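Local coordinates for Slr1438 protein (Synechocystis sp., PDB 3K25) that is of uncertain function but, as a member of the aldose 1-epimerase family, probably binds a carbohydrate and may act as an isomerase, at residues 113-118 and 131-136; 126-131 and 155-160; 147-152 and 270-275; 235-240 and 278-283. All coordinates share one frame; numbering follows the deposited sequence.

Interaction 1: 113-118 and 131-136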
loop_
_atom_site.group_PDB
_atom_site.type_symbol
_atom_site.label_atom_id
_atom_site.label_comp_id
_atom_site.label_asym_id
_atom_site.label_seq_id
_atom_site.Cartn_x
_atom_site.Cartn_y
_atom_site.Cartn_z
ATOM N N ASP A 113 9.520 6.116 12.269
ATOM C CA ASP A 113 8.294 5.646 12.907
ATOM C C ASP A 113 7.159 6.677 12.890
ATOM O O ASP A 113 7.272 7.758 13.461
ATOM C CB ASP A 113 8.605 5.208 14.337
ATOM C CG ASP A 113 9.348 3.895 14.377
ATOM O OD1 ASP A 113 9.825 3.458 13.308
ATOM O OD2 ASP A 113 9.459 3.301 15.466
ATOM N N LEU A 114 6.059 6.315 12.234
ATOM C CA LEU A 114 4.907 7.197 12.089
ATOM C C LEU A 114 3.664 6.722 12.821
ATOM O O LEU A 114 3.451 5.523 13.014
ATOM C CB LEU A 114 4.569 7.354 10.612
ATOM C CG LEU A 114 5.729 7.756 9.709
ATOM C CD1 LEU A 114 5.215 7.929 8.289
ATOM C CD2 LEU A 114 6.349 9.055 10.216
ATOM N N ARG A 115 2.820 7.679 13.188
ATOM C CA ARG A 115 1.600 7.366 13.912
ATOM C C ARG A 115 0.350 8.020 13.349
ATOM O O ARG A 115 0.336 9.215 13.005
ATOM C CB ARG A 115 1.758 7.770 15.376
ATOM C CG ARG A 115 0.458 7.876 16.158
ATOM C CD ARG A 115 0.755 8.291 17.596
ATOM N NE ARG A 115 -0.441 8.312 18.429
ATOM C CZ ARG A 115 -1.224 9.370 18.591
ATOM N NH1 ARG A 115 -0.939 10.517 17.982
ATOM N NH2 ARG A 115 -2.298 9.275 19.362
ATOM N N LEU A 116 -0.700 7.210 13.263
ATOM C CA LEU A 116 -1.999 7.668 12.802
ATOM C C LEU A 116 -3.028 7.281 13.848
ATOM O O LEU A 116 -3.261 6.097 14.116
ATOM C CB LEU A 116 -2.372 7.040 11.468
ATOM C CG LEU A 116 -3.771 7.468 11.009
ATOM C CD1 LEU A 116 -3.944 8.981 11.170
ATOM C CD2 LEU A 116 -3.967 7.030 9.557
ATOM N N SER A 117 -3.635 8.298 14.440
ATOM C CA SER A 117 -4.628 8.106 15.475
ATOM C C SER A 117 -6.015 8.489 15.017
ATOM O O SER A 117 -6.203 9.390 14.190
ATOM C CB SER A 117 -4.278 8.949 16.706
ATOM O OG SER A 117 -5.333 8.926 17.656
ATOM N N HIS A 118 -6.991 7.802 15.583
ATOM C CA HIS A 118 -8.376 8.096 15.281
ATOM C C HIS A 118 -8.678 9.524 15.776
ATOM O O HIS A 118 -7.898 10.111 16.535
ATOM C CB HIS A 118 -9.264 7.085 16.012
ATOM C CG HIS A 118 -9.133 7.134 17.504
ATOM N ND1 HIS A 118 -9.810 8.049 18.282
ATOM C CD2 HIS A 118 -8.375 6.404 18.357
ATOM C CE1 HIS A 118 -9.476 7.880 19.549
ATOM N NE2 HIS A 118 -8.608 6.887 19.621
ATOM N N GLU A 131 -5.503 3.065 16.628
ATOM C CA GLU A 131 -4.211 3.734 16.691
ATOM C C GLU A 131 -3.211 2.878 15.919
ATOM O O GLU A 131 -3.001 1.708 16.234
ATOM C CB GLU A 131 -3.721 3.949 18.129
ATOM C CG GLU A 131 -2.516 4.899 18.154
ATOM C CD GLU A 131 -2.188 5.454 19.530
ATOM O OE1 GLU A 131 -1.697 4.678 20.369
ATOM O OE2 GLU A 131 -2.421 6.666 19.770
ATOM N N LEU A 132 -2.609 3.472 14.898
ATOM C CA LEU A 132 -1.644 2.769 14.072
ATOM C C LEU A 132 -0.261 3.377 14.186
ATOM O O LEU A 132 -0.115 4.596 14.136
ATOM C CB LEU A 132 -2.069 2.833 12.600
ATOM C CG LEU A 132 -3.118 1.902 11.996
ATOM C CD1 LEU A 132 -4.258 1.643 12.957
ATOM C CD2 LEU A 132 -3.619 2.549 10.702
ATOM N N VAL A 133 0.746 2.527 14.356
ATOM C CA VAL A 133 2.127 2.985 14.391
ATOM C C VAL A 133 2.843 2.094 13.386
ATOM O O VAL A 133 2.922 0.877 13.562
ATOM C CB VAL A 133 2.805 2.834 15.786
ATOM C CG1 VAL A 133 2.175 3.787 16.799
ATOM C CG2 VAL A 133 2.692 1.415 16.259
ATOM N N PHE A 134 3.326 2.698 12.307
ATOM C CA PHE A 134 4.025 1.949 11.277
ATOM C C PHE A 134 5.488 2.309 11.356
ATOM O O PHE A 134 5.846 3.461 11.627
ATOM C CB PHE A 134 3.499 2.296 9.871
ATOM C CG PHE A 134 2.130 1.728 9.554
ATOM C CD1 PHE A 134 1.299 1.227 10.566
ATOM C CD2 PHE A 134 1.651 1.741 8.242
ATOM C CE1 PHE A 134 0.017 0.757 10.270
ATOM C CE2 PHE A 134 0.369 1.272 7.936
ATOM C CZ PHE A 134 -0.451 0.781 8.946
ATOM N N SER A 135 6.330 1.313 11.124
ATOM C CA SER A 135 7.764 1.514 11.158
ATOM C C SER A 135 8.294 1.218 9.764
ATOM O O SER A 135 8.084 0.130 9.223
ATOM C CB SER A 135 8.401 0.568 12.186
ATOM O OG SER A 135 9.809 0.731 12.245
ATOM N N TYR A 136 8.957 2.201 9.170
ATOM C CA TYR A 136 9.529 2.017 7.849
ATOM C C TYR A 136 11.031 1.887 8.051
ATOM O O TYR A 136 11.676 2.791 8.572
ATOM C CB TYR A 136 9.216 3.209 6.954
ATOM C CG TYR A 136 7.751 3.575 6.885
ATOM C CD1 TYR A 136 7.099 4.110 7.989
ATOM C CD2 TYR A 136 7.030 3.439 5.697
ATOM C CE1 TYR A 136 5.781 4.511 7.920
ATOM C CE2 TYR A 136 5.702 3.840 5.617
ATOM C CZ TYR A 136 5.087 4.382 6.734
ATOM O OH TYR A 136 3.795 4.855 6.660
#
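Backbone hydrogen bonds frame this antiparallel pair, whose strands 113-117 and 131-136 run at 163° to each other. Leu116 N gives to Leu132 O and Leu132 N to Leu116 O, both at 2.8 Å; further along, Leu114 N to Phe134 O and Phe134 N to Leu114 O measure 2.9 Å. Charge pairing occupies the sheet face of Arg115 and Glu131. With CG anti to the backbone N (chi1 163°) and the chain extended to NE, Arg115 presents its guanidinium side-on: NE at 2.9 Å and NH2 at 2.6 Å converge on Glu131 OE2, which lies close to the guanidinium plane although the carboxylate is turned 71° from it. Arg115 NH1 pairs with Glu100 on the next strand. On the same face Ser135 OG donates to Asp113 OD1 (2.9 Å) from above the carboxylate plane. Apolar packing takes the other face, where Leu114 CD1 meets Tyr136 CE1 at 3.5 Å. An alanine in place of Arg115 would probably leave Glu131 and Glu100 without their shared cation and loosen the link across three strands. The chemistry divides the sheet into a mainly polar face, interrupted by Val133, and a buried face of leucines and aromatic rings.

Interaction 2: 126-131 and 155-160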
loop_
_atom_site.group_PDB
_atom_site.type_symbol
_atom_site.label_atom_id
_atom_site.label_comp_id
_atom_site.label_asym_id
_atom_site.label_seq_id
_atom_site.Cartn_x
_atom_site.Cartn_y
_atom_site.Cartn_z
ATOM N N PHE A 126 -16.050 5.488 10.997
ATOM C CA PHE A 126 -15.527 4.226 11.500
ATOM C C PHE A 126 -15.455 4.381 13.023
ATOM O O PHE A 126 -14.439 4.829 13.560
ATOM C CB PHE A 126 -14.132 4.018 10.905
ATOM C CG PHE A 126 -13.533 2.674 11.190
ATOM C CD1 PHE A 126 -14.141 1.510 10.712
ATOM C CD2 PHE A 126 -12.351 2.571 11.933
ATOM C CE1 PHE A 126 -13.573 0.248 10.973
ATOM C CE2 PHE A 126 -11.777 1.320 12.200
ATOM C CZ PHE A 126 -12.388 0.155 11.721
ATOM N N PRO A 127 -16.534 3.997 13.734
ATOM C CA PRO A 127 -16.672 4.079 15.193
ATOM C C PRO A 127 -15.743 3.220 16.046
ATOM O O PRO A 127 -16.209 2.489 16.918
ATOM C CB PRO A 127 -18.136 3.710 15.409
ATOM C CG PRO A 127 -18.332 2.643 14.387
ATOM C CD PRO A 127 -17.671 3.241 13.160
ATOM N N PHE A 128 -14.438 3.303 15.810
ATOM C CA PHE A 128 -13.489 2.527 16.607
ATOM C C PHE A 128 -12.261 3.363 16.939
ATOM O O PHE A 128 -11.686 4.012 16.065
ATOM C CB PHE A 128 -13.086 1.256 15.864
ATOM C CG PHE A 128 -14.246 0.375 15.515
ATOM C CD1 PHE A 128 -14.765 -0.516 16.448
ATOM C CD2 PHE A 128 -14.832 0.450 14.256
ATOM C CE1 PHE A 128 -15.852 -1.328 16.139
ATOM C CE2 PHE A 128 -15.921 -0.355 13.931
ATOM C CZ PHE A 128 -16.435 -1.252 14.880
ATOM N N ALA A 129 -11.872 3.342 18.207
ATOM C CA ALA A 129 -10.724 4.110 18.684
ATOM C C ALA A 129 -9.398 3.474 18.276
ATOM O O ALA A 129 -8.628 3.004 19.129
ATOM C CB ALA A 129 -10.794 4.233 20.206
ATOM N N PHE A 130 -9.119 3.489 16.978
ATOM C CA PHE A 130 -7.896 2.887 16.459
ATOM C C PHE A 130 -6.643 3.739 16.621
ATOM O O PHE A 130 -6.701 4.965 16.729
ATOM C CB PHE A 130 -8.068 2.554 14.965
ATOM C CG PHE A 130 -7.872 3.735 14.052
ATOM C CD1 PHE A 130 -6.587 4.117 13.656
ATOM C CD2 PHE A 130 -8.958 4.500 13.643
ATOM C CE1 PHE A 130 -6.385 5.252 12.870
ATOM C CE2 PHE A 130 -8.782 5.636 12.857
ATOM C CZ PHE A 130 -7.489 6.021 12.466
ATOM N N GLU A 131 -5.503 3.065 16.628
ATOM C CA GLU A 131 -4.211 3.734 16.691
ATOM C C GLU A 131 -3.211 2.878 15.919
ATOM O O GLU A 131 -3.001 1.708 16.234
ATOM C CB GLU A 131 -3.721 3.949 18.129
ATOM C CG GLU A 131 -2.516 4.899 18.154
ATOM C CD GLU A 131 -2.188 5.454 19.530
ATOM O OE1 GLU A 131 -1.697 4.678 20.369
ATOM O OE2 GLU A 131 -2.421 6.666 19.770
ATOM N N GLN A 155 -14.692 -1.970 22.438
ATOM C CA GLN A 155 -15.303 -3.102 21.760
ATOM C C GLN A 155 -14.499 -3.544 20.552
ATOM O O GLN A 155 -13.749 -2.756 19.979
ATOM C CB GLN A 155 -16.742 -2.782 21.358
ATOM C CG GLN A 155 -16.919 -1.503 20.580
ATOM C CD GLN A 155 -18.338 -1.353 20.066
ATOM O OE1 GLN A 155 -19.300 -1.515 20.819
ATOM N NE2 GLN A 155 -18.478 -1.039 18.779
ATOM N N ARG A 156 -14.645 -4.815 20.184
ATOM C CA ARG A 156 -13.935 -5.389 19.043
ATOM C C ARG A 156 -13.926 -4.450 17.844
ATOM O O ARG A 156 -14.909 -3.752 17.570
ATOM C CB ARG A 156 -14.578 -6.702 18.615
ATOM C CG ARG A 156 -14.847 -7.654 19.738
ATOM C CD ARG A 156 -15.329 -8.961 19.179
ATOM N NE ARG A 156 -14.259 -9.674 18.490
ATOM C CZ ARG A 156 -14.356 -10.157 17.256
ATOM N NH1 ARG A 156 -15.475 -9.996 16.562
ATOM N NH2 ARG A 156 -13.344 -10.830 16.723
HETATM N N MSE A 157 -12.815 -4.448 17.118
HETATM C CA MSE A 157 -12.674 -3.582 15.962
HETATM C C MSE A 157 -12.407 -4.387 14.703
HETATM O O MSE A 157 -11.381 -5.054 14.580
HETATM C CB MSE A 157 -11.535 -2.593 16.198
HETATM C CG MSE A 157 -11.278 -1.645 15.047
HETATM SE SE MSE A 157 -9.739 -0.513 15.385
HETATM C CE MSE A 157 -8.350 -1.833 15.051
ATOM N N PRO A 158 -13.349 -4.362 13.756
ATOM C CA PRO A 158 -13.114 -5.120 12.534
ATOM C C PRO A 158 -12.321 -4.191 11.632
ATOM O O PRO A 158 -12.435 -2.974 11.758
ATOM C CB PRO A 158 -14.526 -5.374 12.026
ATOM C CG PRO A 158 -15.223 -4.110 12.378
ATOM C CD PRO A 158 -14.713 -3.801 13.776
ATOM N N PHE A 159 -11.504 -4.740 10.745
ATOM C CA PHE A 159 -10.734 -3.886 9.851
ATOM C C PHE A 159 -10.028 -4.645 8.736
ATOM O O PHE A 159 -9.940 -5.870 8.735
ATOM C CB PHE A 159 -9.674 -3.096 10.632
ATOM C CG PHE A 159 -8.427 -3.881 10.903
ATOM C CD1 PHE A 159 -8.368 -4.774 11.978
ATOM C CD2 PHE A 159 -7.328 -3.789 10.036
ATOM C CE1 PHE A 159 -7.230 -5.570 12.187
ATOM C CE2 PHE A 159 -6.186 -4.582 10.230
ATOM C CZ PHE A 159 -6.135 -5.476 11.309
ATOM N N SER A 160 -9.533 -3.872 7.786
ATOM C CA SER A 160 -8.771 -4.377 6.664
ATOM C C SER A 160 -7.600 -3.422 6.512
ATOM O O SER A 160 -7.737 -2.215 6.735
ATOM C CB SER A 160 -9.605 -4.395 5.383
ATOM O OG SER A 160 -10.100 -5.696 5.127
#
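Aromatic and proline surfaces make the dense part of this contact, which has no hydrogen bond between its segments. Phe128, its CG beside the backbone N (chi1 -58°), offers a ring face to Pro158: CD sits 3.7 Å from the ring centroid, 29° off the normal, a CH-pi contact. Met157, a selenomethionine, crosses Phe128 obliquely, its CG 3.5 Å from Phe128 CB, and its chain stays extended as far as SE, which lies 3.5 Å from Phe130 CB. That selenium is also 5.4 Å from the centroid of the Phe126 ring, an oblique Met-aromatic contact. Phe126 is covered on one face by Phe128 CD2 and turns an edge to the carbonyl of Pro158, CZ to O being 3.1 Å. The solvent side is looser. Gln155 is poorly ordered and brings only NE2 near Phe128, 3.7 Å from CE1, while Arg156 points away and makes a cation-pi contact with Trp271. The inverse gamma turns centred on Pro127 and Ala129 flank Phe128, which carries most of the contact; Phe130 adds only its CB. The loop leading into strand 130-139 of one sheet packs on strand 157-168 of another, consistent with the beta-sandwich of the galactose mutarotase-like fold.

Interaction 3: 147-152 and 270-275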
loop_
_atom_site.group_PDB
_atom_site.type_symbol
_atom_site.label_atom_id
_atom_site.label_comp_id
_atom_site.label_asym_id
_atom_site.label_seq_id
_atom_site.Cartn_x
_atom_site.Cartn_y
_atom_site.Cartn_z
ATOM N N GLN A 147 3.728 -2.905 11.095
ATOM C CA GLN A 147 2.526 -2.266 11.585
ATOM C C GLN A 147 2.053 -2.834 12.900
ATOM O O GLN A 147 2.232 -4.017 13.179
ATOM C CB GLN A 147 1.375 -2.426 10.575
ATOM C CG GLN A 147 1.733 -2.263 9.097
ATOM C CD GLN A 147 2.314 -3.537 8.498
ATOM O OE1 GLN A 147 1.776 -4.623 8.699
ATOM N NE2 GLN A 147 3.410 -3.408 7.750
ATOM N N ARG A 148 1.456 -1.961 13.705
ATOM C CA ARG A 148 0.840 -2.348 14.961
ATOM C C ARG A 148 -0.531 -1.689 14.836
ATOM O O ARG A 148 -0.638 -0.469 14.732
ATOM C CB ARG A 148 1.581 -1.801 16.184
ATOM C CG ARG A 148 0.991 -2.317 17.501
ATOM C CD ARG A 148 1.730 -1.812 18.741
ATOM N NE ARG A 148 1.797 -0.350 18.782
ATOM C CZ ARG A 148 2.226 0.366 19.818
ATOM N NH1 ARG A 148 2.629 -0.238 20.927
ATOM N NH2 ARG A 148 2.259 1.692 19.743
ATOM N N ILE A 149 -1.570 -2.506 14.777
ATOM C CA ILE A 149 -2.927 -1.996 14.666
ATOM C C ILE A 149 -3.498 -2.105 16.074
ATOM O O ILE A 149 -3.641 -3.201 16.622
ATOM C CB ILE A 149 -3.773 -2.842 13.671
ATOM C CG1 ILE A 149 -3.080 -2.896 12.304
ATOM C CG2 ILE A 149 -5.149 -2.220 13.479
ATOM C CD1 ILE A 149 -1.842 -3.760 12.257
ATOM N N ALA A 150 -3.806 -0.966 16.679
ATOM C CA ALA A 150 -4.332 -1.002 18.029
ATOM C C ALA A 150 -5.764 -0.528 18.140
ATOM O O ALA A 150 -6.225 0.333 17.390
ATOM C CB ALA A 150 -3.436 -0.182 18.972
ATOM N N ASN A 151 -6.471 -1.131 19.083
ATOM C CA ASN A 151 -7.837 -0.753 19.369
ATOM C C ASN A 151 -7.807 -0.198 20.798
ATOM O O ASN A 151 -7.643 -0.939 21.764
ATOM C CB ASN A 151 -8.759 -1.961 19.267
ATOM C CG ASN A 151 -10.153 -1.646 19.715
ATOM O OD1 ASN A 151 -10.525 -0.471 19.827
ATOM N ND2 ASN A 151 -10.946 -2.682 19.972
ATOM N N LEU A 152 -7.931 1.118 20.915
ATOM C CA LEU A 152 -7.889 1.773 22.213
ATOM C C LEU A 152 -9.294 2.085 22.705
ATOM O O LEU A 152 -9.503 2.979 23.526
ATOM C CB LEU A 152 -7.048 3.052 22.120
ATOM C CG LEU A 152 -5.604 2.826 21.627
ATOM C CD1 LEU A 152 -4.797 4.121 21.707
ATOM C CD2 LEU A 152 -4.953 1.761 22.469
ATOM N N ALA A 270 -10.519 -8.926 9.639
ATOM C CA ALA A 270 -9.674 -9.033 10.826
ATOM C C ALA A 270 -10.213 -8.208 11.992
ATOM O O ALA A 270 -10.926 -7.216 11.798
ATOM C CB ALA A 270 -8.241 -8.594 10.490
ATOM N N TRP A 271 -9.855 -8.617 13.207
ATOM C CA TRP A 271 -10.319 -7.933 14.400
ATOM C C TRP A 271 -9.209 -7.662 15.402
ATOM O O TRP A 271 -8.167 -8.326 15.395
ATOM C CB TRP A 271 -11.409 -8.749 15.101
ATOM C CG TRP A 271 -12.655 -9.018 14.284
ATOM C CD1 TRP A 271 -12.821 -9.978 13.325
ATOM C CD2 TRP A 271 -13.898 -8.301 14.350
ATOM N NE1 TRP A 271 -14.084 -9.901 12.790
ATOM C CE2 TRP A 271 -14.766 -8.881 13.400
ATOM C CE3 TRP A 271 -14.360 -7.226 15.120
ATOM C CZ2 TRP A 271 -16.067 -8.420 13.198
ATOM C CZ3 TRP A 271 -15.651 -6.768 14.919
ATOM C CH2 TRP A 271 -16.489 -7.365 13.964
ATOM N N VAL A 272 -9.449 -6.669 16.257
ATOM C CA VAL A 272 -8.529 -6.283 17.322
ATOM C C VAL A 272 -9.381 -6.123 18.582
ATOM O O VAL A 272 -10.252 -5.251 18.652
ATOM C CB VAL A 272 -7.817 -4.928 17.047
ATOM C CG1 VAL A 272 -6.894 -4.593 18.218
ATOM C CG2 VAL A 272 -7.011 -4.988 15.746
ATOM N N GLU A 273 -9.137 -6.972 19.573
ATOM C CA GLU A 273 -9.893 -6.911 20.806
ATOM C C GLU A 273 -9.680 -5.578 21.509
ATOM O O GLU A 273 -8.658 -4.915 21.316
ATOM C CB GLU A 273 -9.481 -8.053 21.722
ATOM C CG GLU A 273 -9.540 -9.419 21.061
ATOM C CD GLU A 273 -10.832 -9.655 20.301
ATOM O OE1 GLU A 273 -11.910 -9.296 20.826
ATOM O OE2 GLU A 273 -10.763 -10.212 19.181
ATOM N N PRO A 274 -10.647 -5.173 22.346
ATOM C CA PRO A 274 -10.605 -3.915 23.102
ATOM C C PRO A 274 -9.298 -3.732 23.855
ATOM O O PRO A 274 -8.757 -4.689 24.402
ATOM C CB PRO A 274 -11.777 -4.049 24.068
ATOM C CG PRO A 274 -12.726 -4.947 23.341
ATOM C CD PRO A 274 -11.821 -5.979 22.731
ATOM N N TYR A 275 -8.806 -2.495 23.887
ATOM C CA TYR A 275 -7.574 -2.166 24.599
ATOM C C TYR A 275 -6.474 -3.177 24.292
ATOM O O TYR A 275 -5.739 -3.613 25.179
ATOM C CB TYR A 275 -7.857 -2.114 26.105
ATOM C CG TYR A 275 -8.954 -1.136 26.455
ATOM C CD1 TYR A 275 -8.722 0.235 26.418
ATOM C CD2 TYR A 275 -10.242 -1.577 26.762
ATOM C CE1 TYR A 275 -9.742 1.146 26.671
ATOM C CE2 TYR A 275 -11.272 -0.668 27.021
ATOM C CZ TYR A 275 -11.012 0.693 26.972
ATOM O OH TYR A 275 -12.011 1.609 27.211
#
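One side-chain hydrogen bond defines the polar part of this contact, where the short strand 270-272 passes strand 147-151 at 61°, too far off for strand pairing. Asn151, its CG anti to the backbone N (chi1 173°), reaches over so that ND2 donates to Val272 O at 3.0 Å, coming from above the carbonyl plane. The same ND2 also donates to Gln155 O and has Pro274 CA 3.4 Å away, and OD1 accepts from Gly153 N, so both ends of the buried amide are engaged and its rotation is fixed. Apolar contacts lie beside the amide. Val272 CG1, anti to its own backbone N, lies against Asn151 CB at 3.4 Å, while its other methyl, CG2, meets Ile149 CG2 at 4.0 Å, the two side chains crossing at about a right angle. At the exposed end Tyr275 CE1 lies 3.6 Å from Leu152 O. A leucine in place of Asn151 would probably leave the carbonyls of Val272 and Gln155 without this donor and disturb the turn after strand 142-151. A buried amide therefore ties the end of strand 142-151 to the carbonyl of Val272, which is also paired with Met157 of strand 157-168, and to the turn at Gly153 and Gln155.

Interaction 4: 235-240 and 278-283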
loop_
_atom_site.group_PDB
_atom_site.type_symbol
_atom_site.label_atom_id
_atom_site.label_comp_id
_atom_site.label_asym_id
_atom_site.label_seq_id
_atom_site.Cartn_x
_atom_site.Cartn_y
_atom_site.Cartn_z
ATOM N N GLU A 235 1.259 -13.165 8.192
ATOM C CA GLU A 235 -0.029 -13.819 7.979
ATOM C C GLU A 235 -1.313 -12.992 7.991
ATOM O O GLU A 235 -2.385 -13.526 7.713
ATOM C CB GLU A 235 -0.180 -15.003 8.932
ATOM C CG GLU A 235 -0.167 -14.667 10.400
ATOM C CD GLU A 235 -0.076 -15.920 11.261
ATOM O OE1 GLU A 235 -0.016 -15.792 12.506
ATOM O OE2 GLU A 235 -0.064 -17.038 10.691
ATOM N N LEU A 236 -1.223 -11.705 8.306
ATOM C CA LEU A 236 -2.410 -10.852 8.304
ATOM C C LEU A 236 -2.893 -10.686 6.856
ATOM O O LEU A 236 -4.074 -10.440 6.605
ATOM C CB LEU A 236 -2.082 -9.471 8.888
ATOM C CG LEU A 236 -3.159 -8.381 8.736
ATOM C CD1 LEU A 236 -4.321 -8.691 9.673
ATOM C CD2 LEU A 236 -2.587 -6.984 9.024
ATOM N N TYR A 237 -1.975 -10.842 5.904
ATOM C CA TYR A 237 -2.317 -10.662 4.504
ATOM C C TYR A 237 -2.637 -11.954 3.783
ATOM O O TYR A 237 -1.769 -12.812 3.606
ATOM C CB TYR A 237 -1.185 -9.918 3.809
ATOM C CG TYR A 237 -0.864 -8.640 4.530
ATOM C CD1 TYR A 237 0.105 -8.611 5.542
ATOM C CD2 TYR A 237 -1.594 -7.471 4.274
ATOM C CE1 TYR A 237 0.335 -7.442 6.286
ATOM C CE2 TYR A 237 -1.374 -6.303 5.012
ATOM C CZ TYR A 237 -0.414 -6.295 6.016
ATOM O OH TYR A 237 -0.216 -5.152 6.764
ATOM N N GLN A 238 -3.888 -12.069 3.338
ATOM C CA GLN A 238 -4.363 -13.270 2.661
ATOM C C GLN A 238 -4.745 -13.068 1.207
ATOM O O GLN A 238 -5.040 -14.033 0.504
ATOM C CB GLN A 238 -5.550 -13.821 3.439
ATOM C CG GLN A 238 -5.241 -13.937 4.923
ATOM C CD GLN A 238 -6.484 -14.011 5.773
ATOM O OE1 GLN A 238 -7.157 -15.036 5.814
ATOM N NE2 GLN A 238 -6.804 -12.909 6.452
ATOM N N THR A 239 -4.728 -11.815 0.759
ATOM C CA THR A 239 -5.082 -11.488 -0.621
ATOM C C THR A 239 -4.004 -10.715 -1.379
ATOM O O THR A 239 -3.316 -9.860 -0.818
ATOM C CB THR A 239 -6.393 -10.681 -0.680
ATOM O OG1 THR A 239 -7.509 -11.569 -0.514
ATOM C CG2 THR A 239 -6.518 -9.957 -2.013
ATOM N N LEU A 240 -3.881 -11.017 -2.667
ATOM C CA LEU A 240 -2.902 -10.368 -3.515
ATOM C C LEU A 240 -3.614 -9.695 -4.679
ATOM O O LEU A 240 -4.363 -10.339 -5.421
ATOM C CB LEU A 240 -1.914 -11.401 -4.028
ATOM C CG LEU A 240 -0.422 -11.093 -3.909
ATOM C CD1 LEU A 240 -0.116 -10.093 -2.787
ATOM C CD2 LEU A 240 0.281 -12.430 -3.657
ATOM N N ARG A 278 -2.554 -5.687 17.400
ATOM C CA ARG A 278 -1.898 -6.802 16.740
ATOM C C ARG A 278 -0.876 -6.204 15.790
ATOM O O ARG A 278 -0.991 -5.046 15.380
ATOM C CB ARG A 278 -2.898 -7.704 16.009
ATOM C CG ARG A 278 -3.791 -7.026 15.003
ATOM C CD ARG A 278 -4.882 -7.999 14.535
ATOM N NE ARG A 278 -4.359 -9.070 13.685
ATOM C CZ ARG A 278 -5.103 -10.040 13.149
ATOM N NH1 ARG A 278 -6.416 -10.102 13.374
ATOM N NH2 ARG A 278 -4.538 -10.932 12.347
ATOM N N SER A 279 0.156 -6.973 15.479
ATOM C CA SER A 279 1.195 -6.477 14.591
ATOM C C SER A 279 1.316 -7.306 13.324
ATOM O O SER A 279 0.837 -8.437 13.240
ATOM C CB SER A 279 2.546 -6.408 15.323
ATOM O OG SER A 279 3.003 -7.688 15.713
ATOM N N ALA A 280 1.954 -6.717 12.326
ATOM C CA ALA A 280 2.133 -7.377 11.052
ATOM C C ALA A 280 3.275 -6.680 10.346
ATOM O O ALA A 280 3.825 -5.694 10.848
ATOM C CB ALA A 280 0.850 -7.262 10.229
ATOM N N TRP A 281 3.630 -7.195 9.178
ATOM C CA TRP A 281 4.683 -6.596 8.393
ATOM C C TRP A 281 4.611 -7.015 6.927
ATOM O O TRP A 281 4.097 -8.082 6.579
ATOM C CB TRP A 281 6.050 -6.980 8.962
ATOM C CG TRP A 281 6.280 -8.455 8.968
ATOM C CD1 TRP A 281 6.029 -9.323 9.998
ATOM C CD2 TRP A 281 6.717 -9.259 7.862
ATOM N NE1 TRP A 281 6.276 -10.612 9.598
ATOM C CE2 TRP A 281 6.699 -10.604 8.291
ATOM C CE3 TRP A 281 7.114 -8.973 6.548
ATOM C CZ2 TRP A 281 7.065 -11.669 7.449
ATOM C CZ3 TRP A 281 7.474 -10.029 5.713
ATOM C CH2 TRP A 281 7.445 -11.360 6.169
ATOM N N VAL A 282 5.135 -6.145 6.074
ATOM C CA VAL A 282 5.203 -6.403 4.648
ATOM C C VAL A 282 6.649 -6.104 4.266
ATOM O O VAL A 282 7.274 -5.219 4.839
ATOM C CB VAL A 282 4.248 -5.498 3.870
ATOM C CG1 VAL A 282 4.375 -5.785 2.398
ATOM C CG2 VAL A 282 2.816 -5.749 4.323
ATOM N N ASN A 283 7.192 -6.854 3.317
ATOM C CA ASN A 283 8.579 -6.649 2.926
ATOM C C ASN A 283 8.733 -6.512 1.423
ATOM O O ASN A 283 7.994 -7.111 0.645
ATOM C CB ASN A 283 9.439 -7.810 3.425
ATOM C CG ASN A 283 10.912 -7.454 3.505
ATOM O OD1 ASN A 283 11.377 -6.880 4.497
ATOM N ND2 ASN A 283 11.655 -7.787 2.452
#
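Backbone geometry here is that of a turn laid over a strand: residues 235-238 are irregular, whereas 278-283 is extended throughout, and the two come nearest at Leu236 and Ala280, whose CA atoms are 6.3 Å apart. A classic beta bulge follows at Gln238 and Thr239, both facing Trp256, and leads the first segment into strand 239-245. The side chains of Leu236 and Tyr237 point down on the strand and divide its surface between them. Leu236, with CG anti to the backbone N, straddles two residues: CD2 touches Ala280 CB at 3.7 Å, and CD1 rests over one face of the Arg278 guanidinium, 3.5 Å from NH2 and off toward the rim. Tyr237 takes the next position along the strand. Val282 CG2 sits over its ring face, 4.0 Å from the centroid and 28° off the normal, as a CH-pi contact, and Ala280 CB approaches CE1 at 4.0 Å. The hydroxyl of Tyr237 is hydrogen-bonded to Gln147 OE1 on the neighbouring strand 142-151. Around this contact, Phe159, Leu161 and Phe163 of strand 157-168 pack on Leu236 and Tyr237, Ala270 touches both Leu236 and Arg278, and strand 142-151 pairs with 276-287 alongside.

In the fold
From the N terminus, interaction 1 opens first and closes the connection between neighbouring strands 110-117 and 130-139 of one sheet. Interaction 2 opens inside that connection, shares Glu131, and closes at 155-160, so the two cross. Interaction 3 starts at 147-152, before interaction 2 has closed, and spans the longest loop, to 270-275; interaction 4 opens within that span and closes beyond it, at 278-283. Successive contacts cross, none nests in another, and interaction 1 is in series with 3 and 4, interaction 2 with 4. Interactions 2 and 3 join the sheet of strands 130-139 and 142-151 to that holding strands 157-168 and 270-272; interaction 4 packs the turn before strand 239-245 on strand 276-287.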